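Long-range contacts in FMN-dependent NADH-azoreductase 1 (Bacillus anthracis, PDB 3U7I), which probably reduces quinones and cleaves the azo bond of aromatic azo compounds, using NADH and a bound FMN in each subunit of a homodimer: residues I100-H105 with V146-G151; D162-H167 with I184-G189; E87-F92 with I120-E125; M4-I9 with K93-Y98. All coordinates share one frame; numbering follows the deposited sequence.

Contact 1. Residues I100-H105 with V146-G151; sequences IVLPLH and VIQASG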
# COMPACT_ATOMS: atom_id res chain seq x y z
N ILE C 100 -5.54 -7.73 12.60
CA ILE C 100 -4.42 -7.36 11.73
C ILE C 100 -3.21 -6.89 12.54
O ILE C 100 -3.31 -5.99 13.37
CB ILE C 100 -4.83 -6.26 10.70
CG1 ILE C 100 -5.87 -6.82 9.72
CG2 ILE C 100 -3.58 -5.72 9.97
CD1 ILE C 100 -6.33 -5.83 8.65
N VAL C 101 -2.07 -7.53 12.29
CA VAL C 101 -0.81 -7.17 12.94
C VAL C 101 0.17 -6.59 11.90
O VAL C 101 0.48 -7.24 10.91
CB VAL C 101 -0.17 -8.39 13.66
CG1 VAL C 101 1.00 -7.97 14.56
CG2 VAL C 101 -1.24 -9.16 14.46
N LEU C 102 0.64 -5.38 12.13
CA LEU C 102 1.57 -4.77 11.19
C LEU C 102 2.52 -3.79 11.85
O LEU C 102 2.16 -3.14 12.84
CB LEU C 102 0.82 -4.03 10.08
CG LEU C 102 0.13 -2.72 10.47
CD1 LEU C 102 -0.15 -1.85 9.24
CD2 LEU C 102 -1.15 -3.01 11.25
N PRO C 103 3.75 -3.71 11.32
CA PRO C 103 4.63 -2.58 11.57
C PRO C 103 4.30 -1.48 10.57
O PRO C 103 4.06 -1.78 9.40
CB PRO C 103 6.02 -3.15 11.29
CG PRO C 103 5.80 -4.20 10.27
CD PRO C 103 4.42 -4.78 10.55
N LEU C 104 4.25 -0.24 11.02
CA LEU C 104 4.04 0.89 10.13
C LEU C 104 5.38 1.33 9.57
O LEU C 104 6.24 1.83 10.31
CB LEU C 104 3.38 2.06 10.87
CG LEU C 104 3.11 3.31 10.03
CD1 LEU C 104 2.19 2.98 8.86
CD2 LEU C 104 2.51 4.41 10.88
N HIS C 105 5.58 1.11 8.27
CA HIS C 105 6.77 1.61 7.60
C HIS C 105 6.35 2.46 6.42
O HIS C 105 5.57 2.02 5.57
CB HIS C 105 7.68 0.48 7.14
CG HIS C 105 9.05 0.94 6.75
ND1 HIS C 105 9.80 1.80 7.53
CD2 HIS C 105 9.80 0.68 5.65
CE1 HIS C 105 10.96 2.04 6.93
NE2 HIS C 105 10.99 1.37 5.79
N VAL C 146 -6.92 -3.81 14.85
CA VAL C 146 -5.62 -3.62 14.21
C VAL C 146 -4.56 -3.37 15.28
O VAL C 146 -4.76 -2.53 16.16
CB VAL C 146 -5.66 -2.43 13.22
CG1 VAL C 146 -4.27 -2.18 12.64
CG2 VAL C 146 -6.66 -2.69 12.11
N ILE C 147 -3.47 -4.12 15.22
CA ILE C 147 -2.35 -3.92 16.15
C ILE C 147 -1.18 -3.34 15.36
O ILE C 147 -0.53 -4.04 14.58
CB ILE C 147 -1.93 -5.25 16.84
CG1 ILE C 147 -3.04 -5.73 17.78
CG2 ILE C 147 -0.63 -5.06 17.60
CD1 ILE C 147 -2.81 -7.12 18.34
N GLN C 148 -0.89 -2.06 15.59
CA GLN C 148 0.14 -1.35 14.82
C GLN C 148 1.27 -0.80 15.67
O GLN C 148 1.03 -0.02 16.60
CB GLN C 148 -0.50 -0.20 14.02
CG GLN C 148 0.48 0.69 13.25
CD GLN C 148 -0.24 1.81 12.49
OE1 GLN C 148 -0.63 1.63 11.33
NE2 GLN C 148 -0.42 2.96 13.13
N ALA C 149 2.51 -1.20 15.36
CA ALA C 149 3.70 -0.65 16.02
C ALA C 149 4.32 0.38 15.10
O ALA C 149 4.45 0.13 13.90
CB ALA C 149 4.71 -1.75 16.31
N SER C 150 4.70 1.53 15.66
CA SER C 150 5.26 2.60 14.85
C SER C 150 6.35 3.35 15.60
O SER C 150 6.31 3.46 16.82
CB SER C 150 4.16 3.59 14.41
OG SER C 150 3.52 4.21 15.51
N GLY C 151 7.32 3.86 14.85
CA GLY C 151 8.38 4.67 15.41
C GLY C 151 7.85 6.00 15.92
O GLY C 151 8.21 6.43 17.01
O HOH W 1 7.37 3.55 12.05

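Contact 2. Residues D162-H167 with I184-G189; sequences DVEYSH and IVRAQG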
# COMPACT_ATOMS: atom_id res chain seq x y z
N ASP C 162 -2.33 13.01 10.02
CA ASP C 162 -2.85 13.21 8.67
C ASP C 162 -2.28 12.22 7.65
O ASP C 162 -2.96 11.88 6.68
CB ASP C 162 -2.61 14.65 8.22
CG ASP C 162 -3.31 15.66 9.11
OD1 ASP C 162 -4.34 15.29 9.72
OD2 ASP C 162 -2.83 16.82 9.20
N VAL C 163 -1.06 11.74 7.87
CA VAL C 163 -0.41 10.82 6.92
C VAL C 163 -0.37 9.36 7.39
O VAL C 163 0.37 8.54 6.85
CB VAL C 163 1.02 11.28 6.54
CG1 VAL C 163 0.96 12.65 5.91
CG2 VAL C 163 1.95 11.28 7.74
N GLU C 164 -1.19 9.05 8.39
CA GLU C 164 -1.31 7.67 8.87
C GLU C 164 -2.22 6.91 7.93
O GLU C 164 -3.34 6.54 8.29
CB GLU C 164 -1.86 7.64 10.31
CG GLU C 164 -1.69 6.29 10.99
CD GLU C 164 -2.47 6.18 12.28
OE1 GLU C 164 -3.33 7.06 12.53
OE2 GLU C 164 -2.22 5.23 13.05
N TYR C 165 -1.73 6.66 6.72
CA TYR C 165 -2.58 6.05 5.69
C TYR C 165 -2.80 4.56 5.87
O TYR C 165 -3.78 4.02 5.36
CB TYR C 165 -2.06 6.37 4.28
CG TYR C 165 -2.23 7.82 3.95
CD1 TYR C 165 -3.51 8.38 3.87
CD2 TYR C 165 -1.13 8.65 3.74
CE1 TYR C 165 -3.69 9.72 3.58
CE2 TYR C 165 -1.30 10.00 3.45
CZ TYR C 165 -2.58 10.52 3.37
OH TYR C 165 -2.77 11.85 3.08
N SER C 166 -1.92 3.90 6.61
CA SER C 166 -2.17 2.53 7.02
C SER C 166 -3.56 2.44 7.67
O SER C 166 -4.46 1.76 7.16
CB SER C 166 -1.09 2.06 8.01
OG SER C 166 -1.01 2.91 9.14
N HIS C 167 -3.73 3.15 8.79
CA HIS C 167 -4.99 3.21 9.53
C HIS C 167 -6.16 3.75 8.71
O HIS C 167 -7.23 3.15 8.66
CB HIS C 167 -4.82 4.03 10.82
CG HIS C 167 -6.11 4.49 11.43
ND1 HIS C 167 -7.03 3.62 11.96
CD2 HIS C 167 -6.63 5.73 11.58
CE1 HIS C 167 -8.07 4.30 12.43
NE2 HIS C 167 -7.85 5.59 12.21
N ILE C 184 -8.19 0.28 16.55
CA ILE C 184 -6.75 0.17 16.37
C ILE C 184 -6.01 0.42 17.70
O ILE C 184 -6.27 1.41 18.41
CB ILE C 184 -6.22 1.09 15.24
CG1 ILE C 184 -4.70 0.95 15.14
CG2 ILE C 184 -6.65 2.54 15.47
CD1 ILE C 184 -4.11 1.51 13.87
N VAL C 185 -5.12 -0.50 18.03
CA VAL C 185 -4.21 -0.29 19.14
C VAL C 185 -2.85 0.17 18.58
O VAL C 185 -2.24 -0.53 17.77
CB VAL C 185 -4.06 -1.56 19.99
CG1 VAL C 185 -2.99 -1.36 21.07
CG2 VAL C 185 -5.42 -1.94 20.62
N ARG C 186 -2.42 1.36 18.98
CA ARG C 186 -1.17 1.93 18.49
C ARG C 186 -0.04 1.78 19.51
O ARG C 186 0.04 2.54 20.48
CB ARG C 186 -1.36 3.42 18.15
CG ARG C 186 -2.33 3.68 17.02
CD ARG C 186 -2.35 5.16 16.64
NE ARG C 186 -3.28 5.43 15.55
CZ ARG C 186 -4.59 5.52 15.70
NH1 ARG C 186 -5.15 5.35 16.90
NH2 ARG C 186 -5.36 5.77 14.66
N ALA C 187 0.82 0.80 19.28
CA ALA C 187 2.05 0.68 20.05
C ALA C 187 3.04 1.66 19.44
O ALA C 187 4.02 1.26 18.80
CB ALA C 187 2.58 -0.73 19.99
N GLN C 188 2.77 2.95 19.64
CA GLN C 188 3.46 4.01 18.93
C GLN C 188 4.60 4.62 19.75
O GLN C 188 4.68 4.43 20.97
CB GLN C 188 2.47 5.11 18.57
CG GLN C 188 1.69 5.63 19.77
CD GLN C 188 0.68 6.70 19.40
OE1 GLN C 188 0.48 6.99 18.22
NE2 GLN C 188 0.03 7.28 20.40
N GLY C 189 5.47 5.35 19.06
CA GLY C 189 6.58 6.03 19.70
C GLY C 189 7.71 5.11 20.12
O GLY C 189 8.38 5.38 21.11

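Contact 3. Residues E87-F92 with I120-E125; sequences EILQQF and IMIARE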
# COMPACT_ATOMS: atom_id res chain seq x y z
N GLU C 87 -9.17 -19.67 -2.07
CA GLU C 87 -8.91 -20.16 -0.70
C GLU C 87 -8.82 -19.00 0.27
O GLU C 87 -9.48 -19.00 1.31
CB GLU C 87 -7.60 -20.93 -0.61
CG GLU C 87 -7.61 -22.32 -1.19
CD GLU C 87 -6.24 -22.99 -1.08
OE1 GLU C 87 -5.30 -22.36 -0.54
OE2 GLU C 87 -6.10 -24.15 -1.55
N ILE C 88 -7.98 -18.02 -0.05
CA ILE C 88 -7.78 -16.85 0.80
C ILE C 88 -9.07 -16.05 1.04
O ILE C 88 -9.34 -15.61 2.16
CB ILE C 88 -6.69 -15.91 0.23
CG1 ILE C 88 -5.30 -16.56 0.37
CG2 ILE C 88 -6.72 -14.58 0.96
CD1 ILE C 88 -4.20 -15.81 -0.33
N LEU C 89 -9.87 -15.86 -0.01
CA LEU C 89 -11.14 -15.15 0.08
C LEU C 89 -12.15 -15.90 0.94
O LEU C 89 -12.82 -15.30 1.78
CB LEU C 89 -11.73 -14.94 -1.32
CG LEU C 89 -13.17 -14.42 -1.41
CD1 LEU C 89 -13.31 -13.03 -0.78
CD2 LEU C 89 -13.62 -14.41 -2.85
N GLN C 90 -12.25 -17.20 0.73
CA GLN C 90 -13.23 -18.00 1.48
C GLN C 90 -12.86 -18.11 2.96
O GLN C 90 -13.74 -18.14 3.82
CB GLN C 90 -13.47 -19.36 0.82
CG GLN C 90 -14.10 -19.23 -0.57
CD GLN C 90 -15.42 -18.45 -0.57
OE1 GLN C 90 -16.28 -18.67 0.29
NE2 GLN C 90 -15.58 -17.55 -1.54
N GLN C 91 -11.56 -18.13 3.25
CA GLN C 91 -11.09 -18.05 4.64
C GLN C 91 -11.48 -16.71 5.29
O GLN C 91 -12.02 -16.67 6.40
CB GLN C 91 -9.57 -18.28 4.72
CG GLN C 91 -8.98 -18.08 6.12
CD GLN C 91 -7.46 -18.24 6.16
OE1 GLN C 91 -6.72 -17.61 5.39
NE2 GLN C 91 -6.98 -19.10 7.06
N PHE C 92 -11.22 -15.60 4.59
CA PHE C 92 -11.65 -14.28 5.05
C PHE C 92 -13.17 -14.22 5.34
O PHE C 92 -13.60 -13.73 6.38
CB PHE C 92 -11.22 -13.18 4.05
CG PHE C 92 -11.63 -11.80 4.46
CD1 PHE C 92 -10.87 -11.07 5.37
CD2 PHE C 92 -12.79 -11.24 3.95
CE1 PHE C 92 -11.26 -9.80 5.76
CE2 PHE C 92 -13.19 -9.96 4.34
CZ PHE C 92 -12.42 -9.24 5.24
N ILE C 120 -9.14 -10.32 -1.14
CA ILE C 120 -10.40 -10.35 -0.40
C ILE C 120 -11.44 -9.31 -0.84
O ILE C 120 -12.62 -9.44 -0.51
CB ILE C 120 -10.16 -10.23 1.12
CG1 ILE C 120 -9.62 -8.84 1.45
CG2 ILE C 120 -9.21 -11.34 1.61
CD1 ILE C 120 -9.73 -8.48 2.90
N MSE C 121 -11.02 -8.28 -1.57
CA MSE C 121 -12.00 -7.34 -2.12
C MSE C 121 -12.42 -7.77 -3.52
O MSE C 121 -11.79 -7.40 -4.52
CB MSE C 121 -11.47 -5.90 -2.14
CG MSE C 121 -11.36 -5.29 -0.75
SE MSE C 121 -10.68 -3.51 -0.83
CE MSE C 121 -12.16 -2.68 -1.81
N ILE C 122 -13.49 -8.57 -3.57
CA ILE C 122 -13.93 -9.26 -4.78
C ILE C 122 -15.42 -9.01 -5.01
O ILE C 122 -16.23 -9.20 -4.10
CB ILE C 122 -13.67 -10.79 -4.67
CG1 ILE C 122 -12.19 -11.07 -4.42
CG2 ILE C 122 -14.15 -11.53 -5.91
CD1 ILE C 122 -11.29 -10.66 -5.55
N ALA C 123 -15.77 -8.57 -6.22
CA ALA C 123 -17.16 -8.27 -6.56
C ALA C 123 -18.02 -9.53 -6.51
O ALA C 123 -17.57 -10.62 -6.87
CB ALA C 123 -17.26 -7.59 -7.92
N ARG C 124 -19.26 -9.37 -6.06
CA ARG C 124 -20.18 -10.50 -5.92
C ARG C 124 -19.83 -11.40 -4.72
O ARG C 124 -20.55 -12.36 -4.42
CB ARG C 124 -20.24 -11.32 -7.22
CG ARG C 124 -21.09 -10.68 -8.34
CD ARG C 124 -20.72 -11.20 -9.72
NE ARG C 124 -20.73 -12.66 -9.79
CZ ARG C 124 -19.82 -13.39 -10.42
NH1 ARG C 124 -19.90 -14.72 -10.43
NH2 ARG C 124 -18.81 -12.80 -11.05
N GLU C 125 -18.72 -11.07 -4.04
CA GLU C 125 -18.26 -11.85 -2.89
C GLU C 125 -18.24 -11.02 -1.60
O GLU C 125 -19.00 -11.30 -0.67
CB GLU C 125 -16.88 -12.46 -3.16
CG GLU C 125 -16.88 -13.59 -4.21
CD GLU C 125 -17.59 -14.85 -3.72
OE1 GLU C 125 -17.76 -15.02 -2.49
OE2 GLU C 125 -17.97 -15.69 -4.57

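Contact 4. Residues M4-I9 with K93-Y98; sequences MNKTLI and KSANTY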
# COMPACT_ATOMS: atom_id res chain seq x y z
N MSE C 4 -18.74 -17.66 10.64
CA MSE C 4 -18.75 -18.68 11.68
C MSE C 4 -18.23 -18.12 13.00
O MSE C 4 -17.93 -16.93 13.09
CB MSE C 4 -17.87 -19.85 11.22
CG MSE C 4 -18.02 -20.13 9.73
SE MSE C 4 -16.92 -21.62 9.18
CE MSE C 4 -16.66 -22.44 10.93
N ASN C 5 -18.14 -18.97 14.03
CA ASN C 5 -17.50 -18.59 15.29
C ASN C 5 -15.99 -18.72 15.19
O ASN C 5 -15.37 -19.57 15.84
CB ASN C 5 -18.01 -19.48 16.43
CG ASN C 5 -19.40 -19.10 16.88
OD1 ASN C 5 -19.67 -17.94 17.13
ND2 ASN C 5 -20.28 -20.08 16.97
N LYS C 6 -15.39 -17.87 14.36
CA LYS C 6 -14.01 -18.04 13.96
C LYS C 6 -13.30 -16.70 13.94
O LYS C 6 -13.84 -15.73 13.39
CB LYS C 6 -13.94 -18.66 12.56
CG LYS C 6 -12.50 -18.92 12.10
CD LYS C 6 -12.41 -19.20 10.60
CE LYS C 6 -13.11 -20.49 10.22
NZ LYS C 6 -12.66 -20.95 8.87
N THR C 7 -12.11 -16.64 14.53
CA THR C 7 -11.26 -15.45 14.49
C THR C 7 -10.13 -15.69 13.51
O THR C 7 -9.54 -16.77 13.49
CB THR C 7 -10.67 -15.14 15.88
OG1 THR C 7 -11.73 -15.01 16.82
CG2 THR C 7 -9.85 -13.85 15.86
N LEU C 8 -9.81 -14.69 12.70
CA LEU C 8 -8.73 -14.84 11.75
C LEU C 8 -7.62 -13.83 12.02
O LEU C 8 -7.86 -12.62 12.04
CB LEU C 8 -9.24 -14.72 10.30
CG LEU C 8 -8.23 -14.73 9.15
CD1 LEU C 8 -7.48 -16.06 9.06
CD2 LEU C 8 -8.92 -14.39 7.82
N ILE C 9 -6.41 -14.34 12.25
CA ILE C 9 -5.23 -13.50 12.42
C ILE C 9 -4.63 -13.23 11.04
O ILE C 9 -4.27 -14.17 10.32
CB ILE C 9 -4.15 -14.17 13.32
CG1 ILE C 9 -4.77 -14.88 14.52
CG2 ILE C 9 -3.08 -13.13 13.73
CD1 ILE C 9 -5.66 -13.99 15.37
N LYS C 93 -13.98 -14.70 4.41
CA LYS C 93 -15.44 -14.64 4.58
C LYS C 93 -15.94 -15.49 5.75
O LYS C 93 -17.03 -15.25 6.28
CB LYS C 93 -16.16 -15.02 3.28
CG LYS C 93 -15.99 -13.98 2.17
CD LYS C 93 -16.77 -14.34 0.91
CE LYS C 93 -18.27 -14.32 1.15
NZ LYS C 93 -19.03 -14.61 -0.10
N SER C 94 -15.15 -16.48 6.16
CA SER C 94 -15.62 -17.45 7.16
C SER C 94 -15.49 -16.93 8.58
O SER C 94 -16.09 -17.48 9.50
CB SER C 94 -14.84 -18.77 7.04
OG SER C 94 -13.52 -18.61 7.52
N ALA C 95 -14.69 -15.87 8.75
CA ALA C 95 -14.39 -15.27 10.05
C ALA C 95 -15.33 -14.10 10.38
O ALA C 95 -15.69 -13.31 9.50
CB ALA C 95 -12.94 -14.79 10.08
N ASN C 96 -15.72 -13.96 11.65
CA ASN C 96 -16.47 -12.77 12.05
C ASN C 96 -15.68 -11.84 12.97
O ASN C 96 -16.17 -10.79 13.38
CB ASN C 96 -17.85 -13.12 12.64
CG ASN C 96 -17.76 -13.60 14.06
OD1 ASN C 96 -16.91 -14.43 14.39
ND2 ASN C 96 -18.63 -13.09 14.91
N THR C 97 -14.44 -12.24 13.27
CA THR C 97 -13.50 -11.42 14.03
C THR C 97 -12.14 -11.44 13.33
O THR C 97 -11.61 -12.51 13.01
CB THR C 97 -13.37 -11.91 15.51
OG1 THR C 97 -14.65 -11.90 16.15
CG2 THR C 97 -12.39 -11.04 16.30
N TYR C 98 -11.59 -10.25 13.08
CA TYR C 98 -10.32 -10.14 12.36
C TYR C 98 -9.29 -9.45 13.22
O TYR C 98 -9.61 -8.48 13.92
CB TYR C 98 -10.50 -9.34 11.06
CG TYR C 98 -11.55 -9.90 10.12
CD1 TYR C 98 -11.25 -10.97 9.28
CD2 TYR C 98 -12.83 -9.35 10.08
CE1 TYR C 98 -12.22 -11.50 8.42
CE2 TYR C 98 -13.80 -9.87 9.24
CZ TYR C 98 -13.49 -10.94 8.40
OH TYR C 98 -14.45 -11.46 7.55

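Contact 1. Residues I100-H105 with V146-G151
L102 and V146 make the tight side-chain meeting here: CD2 of L102 lies 3.5 Å from CG1 of V146. L102 is bridged to Q148, so this reaches two residues back along the partner strand. CG of L102 stands between its backbone N and carbonyl carbon (chi1 72°), and the branch leans over the neighbouring strand. The two strands run parallel, 4.7 Å apart at their axes, joined by an unbroken alternation of bonds: I147 N to I100 O, L102 N to I147 O, A149 N to L102 O and L104 N to A149 O, the last 2.9 Å long. The Q148 side chain runs out straight as far as CD and crosses L104, its NE2 4.0 Å from CD2 of that leucine. Its buried amide is satisfied elsewhere, OE1 by S166 OG and NE2 by E164 OE2. On the other face V101, I147 and A149 pack on helix 22-37. Beyond the last direct bond the pairing slackens. CB of L104 still meets CB of S150 at 3.9 Å, but a water now bridges the backbones, donating to L104 O at 2.7 Å and accepting from G151 N at 2.8 Å. H105 departs altogether, its O taking a bond from K114 of the second subunit. These are the C-terminal ends of central parallel strands in a flavodoxin-like fold, with A149 beside S23, a predicted FMN-binding residue.

Contact 2. Residues D162-H167 with I184-G189
E164 and H167 both carry CG anti to the backbone N (chi1 -166° in E164), and both reach for R186, whose chain is extended from CG to NE. The E164 chain is extended beyond CG; carboxylate and guanidinium meet tip to tip. The grip is side-on and two-pronged: R186 NE gives to E164 OE2 at 2.7 Å, and NH2 gives to OE1 at 3.2 Å. The first bond is the better formed, lying in the guanidinium plane and using the syn lone pair of OE2; the second is tilted, and the two flat groups are turned 47° against each other. OE2 takes a further bond from Q148 NE2, so two donors hold it, consistent with a charged carboxylate.

The same NH2 sits over the centre of the H167 imidazole, 3.3 Å above its plane. Ring and guanidinium stand 74° apart, so the arginine presents its edge to the ring face rather than stacking flat on it. ND1 of H167 is bonded to Y182 OH, which should limit rotation of the ring. I184 adds apolar packing: its CG2 lies 3.7 Å from ND1 of H167, its CD1 is 4.0 Å from CB of H167, and that same CD1 rests over one face of the guanidinium, toward the rim.

The contact lays the start of helix 165-177, with E164 at its N-cap position, against strand 181-187 at the margin of the sheet. On the other side of that strand V185 and A187 pack on helix 195-214, while Y165 turns toward Y165 of the second subunit.

Contact 3. Residues E87-F92 with I120-E125
I120, at the end of helix 111-120, sets its CD1 methyl over one face of the F92 ring, 3.6 Å from the ring centroid and 17° off the normal, a clear CH-pi contact. Its other branch, CG2, lies 3.7 Å from CB of F92 and 4.1 Å from CG2 of I88, while its carbonyl O is met by CD1 of L89. With M121 the chain leaves helical geometry, and that selenomethionine turns off to M173 and F176 of helix 165-177. I122 comes back toward helix 76-94, its CG1 4.0 Å from CD2 of L89. The loop then doubles round, E125 N bonding to I122 O, and brings the aliphatic part of E125 onto the same leucine methyl: CG lies 3.6 Å from L89 CD2. L89 thus points one methyl at the helix end and the other into the loop. At its tip E125 OE1 receives only a weak bond from Q90 NE2, at 3.5 Å with the amide and carboxylate planes 86° apart; the stronger partner of OE1 is K93, in a salt bridge. Helix 76-94 thus meets the end of helix 111-120 and the loop after it, within the alpha/beta/alpha layering of the flavodoxin-like fold.

Contact 4. Residues M4-I9 with K93-Y98
T7 and T97 face each other across two parallel strands of the flavodoxin-like sheet, 6-11 and 97-103. Their side chains cross obliquely on one face, CG2 against CG2 at 3.8 Å. In both, OG1 is anti to the carbonyl carbon (chi1 -56° in T7) and finds its polar partner elsewhere: E42 and Y34 for T7, R143 for T97. On the opposite face CB of L8 packs 3.7 Å from CB of A95 and looks more distantly at CD1 of Y98, whose ring stacks on F92 and whose hydroxyl bonds to F92 O. Between the two faces L8 N binds T97 O at 2.8 Å, and T97 O also receives the CA-H of T7. Two residues back along the strand, K6 O takes the N-H of N96 at 3.1 Å.

Further toward the N terminus the partner is S94, where helix 76-94 gives way to strand 97-103. K6 sends CG out anti to its backbone N, bends at chi3, and brings NZ to S94 OG at 2.8 Å. That amine also forms a salt bridge with E45, and S94 OG bonds on to Q91 O, so the serine links the lysine to the helix backbone. CG of M4 lies 3.3 Å from S94 O, near the carbonyl plane. To that same oxygen M4 N gives a 2.9 Å hydrogen bond, approaching from 38° above the carbonyl plane.

Overall arrangement
From the N terminus, contact 4 opens first and closes at 93-98, round a loop of 83 residues that holds strand 43-48 and most of helix 76-94. Contact 3 opens before that loop is shut and closes at 120-125, so the two cross; they also touch, at helix 76-94. Contact 1 opens just after contact 4 closes, on the same strand 97-103, crosses contact 3 as well and closes at 146-151. Contact 2 follows in series, from 162-167 to 184-189, touching contact 1 through neighbouring strands 143-149 and 181-187. Contacts 4 and 1 tie strand 97-103 to neighbours on either side, contact 2 adds a helix at the sheet's edge, and contact 3 joins helix 76-94 to the end of helix 111-120 and its following loop.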